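PDB 1ZPW: hypothetical protein TT1823 from Thermus thermophilus, which probably acts as a metal-dependent Cas2 endoribonuclease of the CRISPR adaptive immune system, which protects against viruses and plasmids. Local coordinates for residues R4-P13 with Q61-A70. Numbering follows the deposited sequence. Where two conformers were deposited one is given.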
ATOM      1  N   ARG A   4      -2.008   7.070 -11.104  1.00 23.26           N
ATOM      2  CA  ARG A   4      -1.779   5.759 -11.644  1.00 21.17           C
ATOM      3  C   ARG A   4      -2.072   4.812 -10.515  1.00 18.04           C
ATOM      4  O   ARG A   4      -2.060   5.213  -9.352  1.00 16.09           O
ATOM      5  CB  ARG A   4      -0.317   5.591 -12.005  1.00 22.47           C
ATOM      6  CG  ARG A   4       0.216   6.394 -13.153  1.00 28.29           C
ATOM      7  CD  ARG A   4       1.744   6.288 -13.242  1.00 35.08           C
ATOM      8  NE  ARG A   4       2.202   5.117 -13.999  1.00 38.92           N
ATOM      9  CZ  ARG A   4       2.095   3.851 -13.606  1.00 39.04           C
ATOM     10  NH1 ARG A   4       1.517   3.544 -12.448  1.00 40.25           N
ATOM     11  NH2 ARG A   4       2.557   2.879 -14.383  1.00 38.45           N
ATOM     12  N   LEU A   5      -2.320   3.551 -10.863  1.00 16.35           N
ATOM     13  CA  LEU A   5      -2.496   2.491  -9.861  1.00 14.77           C
ATOM     14  C   LEU A   5      -1.150   2.031  -9.299  1.00 14.14           C
ATOM     15  O   LEU A   5      -0.193   1.802 -10.049  1.00 13.46           O
ATOM     16  CB  LEU A   5      -3.227   1.283 -10.471  1.00 14.97           C
ATOM     17  CG  LEU A   5      -3.396   0.027  -9.601  1.00 15.23           C
ATOM     18  CD1 LEU A   5      -4.297   0.361  -8.411  1.00 16.74           C
ATOM     19  CD2 LEU A   5      -3.999  -1.121 -10.415  1.00 17.08           C
ATOM     20  N   TYR A   6      -1.090   1.915  -7.978  1.00 13.74           N
ATOM     21  CA  TYR A   6       0.080   1.321  -7.310  1.00 13.20           C
ATOM     22  C   TYR A   6      -0.374   0.186  -6.433  1.00 13.24           C
ATOM     23  O   TYR A   6      -1.413   0.266  -5.773  1.00 14.02           O
ATOM     24  CB  TYR A   6       0.815   2.346  -6.433  1.00 13.41           C
ATOM     25  CG  TYR A   6       1.501   3.455  -7.195  1.00 13.31           C
ATOM     26  CD1 TYR A   6       0.761   4.535  -7.714  1.00 15.24           C
ATOM     27  CD2 TYR A   6       2.890   3.440  -7.366  1.00 13.69           C
ATOM     28  CE1 TYR A   6       1.409   5.551  -8.430  1.00 15.69           C
ATOM     29  CE2 TYR A   6       3.536   4.468  -8.066  1.00 14.97           C
ATOM     30  CZ  TYR A   6       2.777   5.514  -8.569  1.00 16.21           C
ATOM     31  OH  TYR A   6       3.414   6.522  -9.267  1.00 21.26           O
ATOM     32  N   ALA A   7       0.411  -0.892  -6.410  1.00 11.76           N
ATOM     33  CA  ALA A   7       0.219  -1.942  -5.411  1.00 10.64           C
ATOM     34  C   ALA A   7       1.177  -1.627  -4.273  1.00 11.07           C
ATOM     35  O   ALA A   7       2.374  -1.397  -4.490  1.00 11.02           O
ATOM     36  CB  ALA A   7       0.533  -3.322  -5.983  1.00  9.97           C
ATOM     37  N   VAL A   8       0.647  -1.596  -3.061  1.00 11.18           N
ATOM     38  CA  VAL A   8       1.470  -1.232  -1.899  1.00 11.16           C
ATOM     39  C   VAL A   8       1.477  -2.441  -0.980  1.00 11.36           C
ATOM     40  O   VAL A   8       0.442  -2.770  -0.410  1.00 10.88           O
ATOM     41  CB  VAL A   8       0.928   0.005  -1.160  1.00 11.09           C
ATOM     42  CG1 VAL A   8       1.846   0.333   0.024  1.00 12.31           C
ATOM     43  CG2 VAL A   8       0.880   1.196  -2.090  1.00 12.19           C
ATOM     44  N   ALA A   9       2.645  -3.089  -0.849  1.00 10.16           N
ATOM     45  CA  ALA A   9       2.752  -4.336  -0.113  1.00 11.00           C
ATOM     46  C   ALA A   9       3.650  -4.129   1.083  1.00 11.70           C
ATOM     47  O   ALA A   9       4.708  -3.500   0.977  1.00 12.38           O
ATOM     48  CB  ALA A   9       3.325  -5.435  -1.008  1.00 11.50           C
ATOM     49  N   TYR A  10       3.235  -4.658   2.226  1.00 12.12           N
ATOM     50  CA  TYR A  10       3.991  -4.414   3.453  1.00 12.99           C
ATOM     51  C   TYR A  10       4.205  -5.658   4.267  1.00 13.06           C
ATOM     52  O   TYR A  10       3.414  -6.613   4.223  1.00 13.19           O
ATOM     53  CB  TYR A  10       3.352  -3.324   4.301  1.00 12.93           C
ATOM     54  CG  TYR A  10       1.894  -3.525   4.610  1.00 12.29           C
ATOM     55  CD1 TYR A  10       0.912  -3.004   3.765  1.00 12.91           C
ATOM     56  CD2 TYR A  10       1.491  -4.255   5.741  1.00 11.77           C
ATOM     57  CE1 TYR A  10      -0.436  -3.162   4.039  1.00 13.94           C
ATOM     58  CE2 TYR A  10       0.131  -4.419   6.024  1.00 12.48           C
ATOM     59  CZ  TYR A  10      -0.809  -3.875   5.181  1.00 12.84           C
ATOM     60  OH  TYR A  10      -2.138  -4.077   5.460  1.00 14.86           O
ATOM     61  N   ASP A  11       5.303  -5.653   4.991  1.00 12.57           N
ATOM     62  CA  ASP A  11       5.689  -6.765   5.835  1.00 13.08           C
ATOM     63  C   ASP A  11       6.166  -6.101   7.127  1.00 13.36           C
ATOM     64  O   ASP A  11       7.297  -5.616   7.198  1.00 13.86           O
ATOM     65  CB  ASP A  11       6.840  -7.458   5.113  1.00 15.79           C
ATOM     66  CG  ASP A  11       7.200  -8.765   5.690  1.00 20.09           C
ATOM     67  OD1 ASP A  11       6.817  -9.068   6.860  1.00 22.76           O
ATOM     68  OD2 ASP A  11       7.932  -9.553   5.019  1.00 21.61           O
ATOM     69  N   ILE A  12       5.266  -6.041   8.123  1.00 13.25           N
ATOM     70  CA  ILE A  12       5.508  -5.331   9.385  1.00 13.18           C
ATOM     71  C   ILE A  12       5.291  -6.326  10.525  1.00 13.46           C
ATOM     72  O   ILE A  12       4.170  -6.740  10.752  1.00 14.25           O
ATOM     73  CB  ILE A  12       4.494  -4.153   9.527  1.00 12.97           C
ATOM     74  CG1 ILE A  12       4.345  -3.295   8.254  0.65 15.99           C
ATOM     75  CG2 ILE A  12       4.691  -3.371  10.867  1.00 14.22           C
ATOM     76  CD1 ILE A  12       5.572  -2.604   7.818  0.65 15.80           C
ATOM     77  N   PRO A  13       6.334  -6.735  11.208  1.00 13.63           N
ATOM     78  CA  PRO A  13       6.158  -7.758  12.264  1.00 14.79           C
ATOM     79  C   PRO A  13       5.358  -7.321  13.464  1.00 15.70           C
ATOM     80  O   PRO A  13       4.670  -8.158  14.131  1.00 16.55           O
ATOM     81  CB  PRO A  13       7.600  -8.183  12.615  1.00 15.99           C
ATOM     82  CG  PRO A  13       8.500  -7.120  12.056  1.00 17.74           C
ATOM     83  CD  PRO A  13       7.748  -6.425  10.948  1.00 14.50           C
ATOM     84  N   GLN A  61      13.176  -3.056  10.909  1.00 19.21           N
ATOM     85  CA  GLN A  61      12.373  -4.286  10.997  1.00 18.69           C
ATOM     86  C   GLN A  61      11.319  -4.437   9.893  1.00 16.68           C
ATOM     87  O   GLN A  61      10.901  -5.571   9.593  1.00 17.07           O
ATOM     88  CB  GLN A  61      11.633  -4.390  12.326  1.00 19.56           C
ATOM     89  CG  GLN A  61      12.509  -4.621  13.538  1.00 24.20           C
ATOM     90  CD  GLN A  61      11.710  -4.957  14.815  1.00 31.00           C
ATOM     91  OE1 GLN A  61      12.310  -5.146  15.877  1.00 38.27           O
ATOM     92  NE2 GLN A  61      10.374  -5.035  14.716  1.00 34.00           N
ATOM     93  N   ASP A  62      10.859  -3.320   9.363  1.00 14.63           N
ATOM     94  CA  ASP A  62       9.639  -3.284   8.536  1.00 13.18           C
ATOM     95  C   ASP A  62      10.009  -3.143   7.082  1.00 14.29           C
ATOM     96  O   ASP A  62      11.082  -2.600   6.758  1.00 13.70           O
ATOM     97  CB  ASP A  62       8.827  -2.046   8.905  1.00 13.39           C
ATOM     98  CG  ASP A  62       8.249  -2.110  10.279  1.00 13.43           C
ATOM     99  OD1 ASP A  62       8.243  -3.212  10.909  1.00 12.66           O
ATOM    100  OD2 ASP A  62       7.775  -1.103  10.803  1.00 12.60           O
ATOM    101  N   ALA A  63       9.137  -3.634   6.201  1.00 13.97           N
ATOM    102  CA  ALA A  63       9.315  -3.457   4.757  1.00 13.65           C
ATOM    103  C   ALA A  63       8.044  -2.938   4.118  1.00 13.77           C
ATOM    104  O   ALA A  63       6.964  -3.435   4.369  1.00 14.09           O
ATOM    105  CB  ALA A  63       9.661  -4.775   4.129  1.00 14.97           C
ATOM    106  N   LEU A  64       8.196  -1.980   3.214  1.00 13.80           N
ATOM    107  CA  LEU A  64       7.084  -1.466   2.439  1.00 14.03           C
ATOM    108  C   LEU A  64       7.559  -1.348   1.002  1.00 13.19           C
ATOM    109  O   LEU A  64       8.573  -0.684   0.728  1.00 14.02           O
ATOM    110  CB  LEU A  64       6.636  -0.090   2.986  1.00 15.54           C
ATOM    111  CG  LEU A  64       5.400   0.560   2.363  1.00 15.78           C
ATOM    112  CD1 LEU A  64       5.046   1.885   3.062  1.00 23.46           C
ATOM    113  CD2 LEU A  64       5.539   0.872   0.920  1.00 19.82           C
ATOM    114  N   ARG A  65       6.843  -1.997   0.086  1.00 11.04           N
ATOM    115  CA  ARG A  65       7.201  -1.898  -1.328  1.00 11.93           C
ATOM    116  C   ARG A  65       6.078  -1.273  -2.110  1.00 12.39           C
ATOM    117  O   ARG A  65       4.920  -1.644  -1.940  1.00 11.98           O
ATOM    118  CB  ARG A  65       7.563  -3.269  -1.899  1.00 13.71           C
ATOM    119  CG  ARG A  65       8.731  -3.913  -1.151  1.00 15.42           C
ATOM    120  CD  ARG A  65       9.100  -5.329  -1.672  1.00 17.67           C
ATOM    121  NE  ARG A  65       9.950  -5.246  -2.856  1.00 17.73           N
ATOM    122  CZ  ARG A  65      11.286  -5.132  -2.808  1.00 18.73           C
ATOM    123  NH1 ARG A  65      11.999  -5.031  -3.934  1.00 19.64           N
ATOM    124  NH2 ARG A  65      11.893  -5.080  -1.625  1.00 18.25           N
ATOM    125  N   ILE A  66       6.423  -0.339  -2.990  1.00 11.98           N
ATOM    126  CA  ILE A  66       5.419   0.376  -3.779  1.00 13.25           C
ATOM    127  C   ILE A  66       5.658   0.115  -5.253  1.00 13.17           C
ATOM    128  O   ILE A  66       6.719   0.486  -5.792  1.00 14.35           O
ATOM    129  CB  ILE A  66       5.507   1.899  -3.482  1.00 14.12           C
ATOM    130  CG1 ILE A  66       5.215   2.145  -2.021  1.00 14.39           C
ATOM    131  CG2 ILE A  66       4.500   2.627  -4.315  1.00 14.64           C
ATOM    132  CD1 ILE A  66       5.615   3.597  -1.500  1.00 16.14           C
ATOM    133  N   TYR A  67       4.687  -0.529  -5.900  1.00 11.69           N
ATOM    134  CA  TYR A  67       4.808  -0.925  -7.306  1.00 12.22           C
ATOM    135  C   TYR A  67       3.906  -0.110  -8.201  1.00 12.46           C
ATOM    136  O   TYR A  67       2.691  -0.236  -8.099  1.00 12.75           O
ATOM    137  CB  TYR A  67       4.371  -2.375  -7.480  1.00 11.57           C
ATOM    138  CG  TYR A  67       5.308  -3.373  -6.805  1.00 12.36           C
ATOM    139  CD1 TYR A  67       6.469  -3.796  -7.451  1.00 11.58           C
ATOM    140  CD2 TYR A  67       4.995  -3.914  -5.556  1.00 10.65           C
ATOM    141  CE1 TYR A  67       7.351  -4.723  -6.833  1.00 12.21           C
ATOM    142  CE2 TYR A  67       5.857  -4.813  -4.939  1.00 13.21           C
ATOM    143  CZ  TYR A  67       7.005  -5.225  -5.594  1.00 13.69           C
ATOM    144  OH  TYR A  67       7.849  -6.122  -4.974  1.00 15.34           O
ATOM    145  N   PRO A  68       4.460   0.650  -9.142  1.00 12.85           N
ATOM    146  CA  PRO A  68       3.591   1.291 -10.137  1.00 13.86           C
ATOM    147  C   PRO A  68       3.093   0.246 -11.117  1.00 13.69           C
ATOM    148  O   PRO A  68       3.906  -0.534 -11.630  1.00 14.90           O
ATOM    149  CB  PRO A  68       4.505   2.323 -10.823  1.00 14.78           C
ATOM    150  CG  PRO A  68       5.906   1.996 -10.420  1.00 15.44           C
ATOM    151  CD  PRO A  68       5.907   0.903  -9.358  1.00 13.70           C
ATOM    152  N   VAL A  69       1.789   0.192 -11.357  1.00 13.94           N
ATOM    153  CA  VAL A  69       1.195  -0.896 -12.143  1.00 15.02           C
ATOM    154  C   VAL A  69       0.901  -0.377 -13.541  1.00 17.35           C
ATOM    155  O   VAL A  69       0.471   0.757 -13.703  1.00 18.82           O
ATOM    156  CB  VAL A  69      -0.117  -1.379 -11.516  1.00 14.44           C
ATOM    157  CG1 VAL A  69      -0.801  -2.431 -12.395  1.00 16.55           C
ATOM    158  CG2 VAL A  69       0.156  -1.927 -10.107  1.00 16.72           C
ATOM    159  N   ALA A  70       1.185  -1.188 -14.543  1.00 19.58           N
ATOM    160  CA  ALA A  70       0.780  -0.801 -15.886  1.00 22.16           C
ATOM    161  C   ALA A  70       0.472  -2.035 -16.642  1.00 22.66           C
ATOM    162  O   ALA A  70       1.358  -2.840 -16.953  1.00 24.45           O
ATOM    163  CB  ALA A  70       1.833   0.054 -16.574  1.00 23.42           C
TER
HETATM  164  O   HOH W   1      -1.739   2.487 -13.624  1.00 33.38           O
HETATM  165  O   HOH W   2       9.776  -6.866   7.446  1.00 20.18           O
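Pro68 CB lies over one face of the Arg4 guanidinium, 3.6 Å from NH1, while the backbone N of Val69 sits at its edge, in plane. The arginine chain, bent at chi3 (86°), brings both NH1 and NH2 to Val69 O in weak bonds, and a water joins that same carbonyl to Leu5 N. The Tyr6 ring runs obliquely past its neighbours: with CG anti to the carbonyl carbon (chi1 -68°) it reaches across the strand pair, CD2 meeting Ile66 CG2 at 3.5 Å and CE2 meeting Pro68 CB at 3.6 Å. Ala7 O lies near the plane of the Tyr67 ring, at its edge; on the same sheet face Arg65 NE donates to Tyr67 OH (3.1 Å), nearly in the guanidinium plane.

Backbone bonds pair Ala7 with Tyr67, Ala9 with Arg65 and Asp11 with Ala63, each in both directions; Arg65 N to Ala9 O (2.8 Å, 176°) is almost straight. Val8 CG1 touches Leu64 CD2 at 3.8 Å on the face where helix 43-56 packs against Tyr6, Leu64 and Ile66. At the far end Pro13 CD lies beside Asp62 OD1 (3.3 Å), while the Asp62 carboxylate turns to Arg17 in a salt bridge and to the backbone N of Asp58. A second water bridges Asp11 O and Gln61 O.

Strand 4-11, flanked by 36-41 on its other side, thus pairs antiparallel with strand 63-68, outermost within this chain, in the ferredoxin-like fold of Cas2, and places Asp11, the predicted catalytic magnesium ligand, at the strand's C-terminal end.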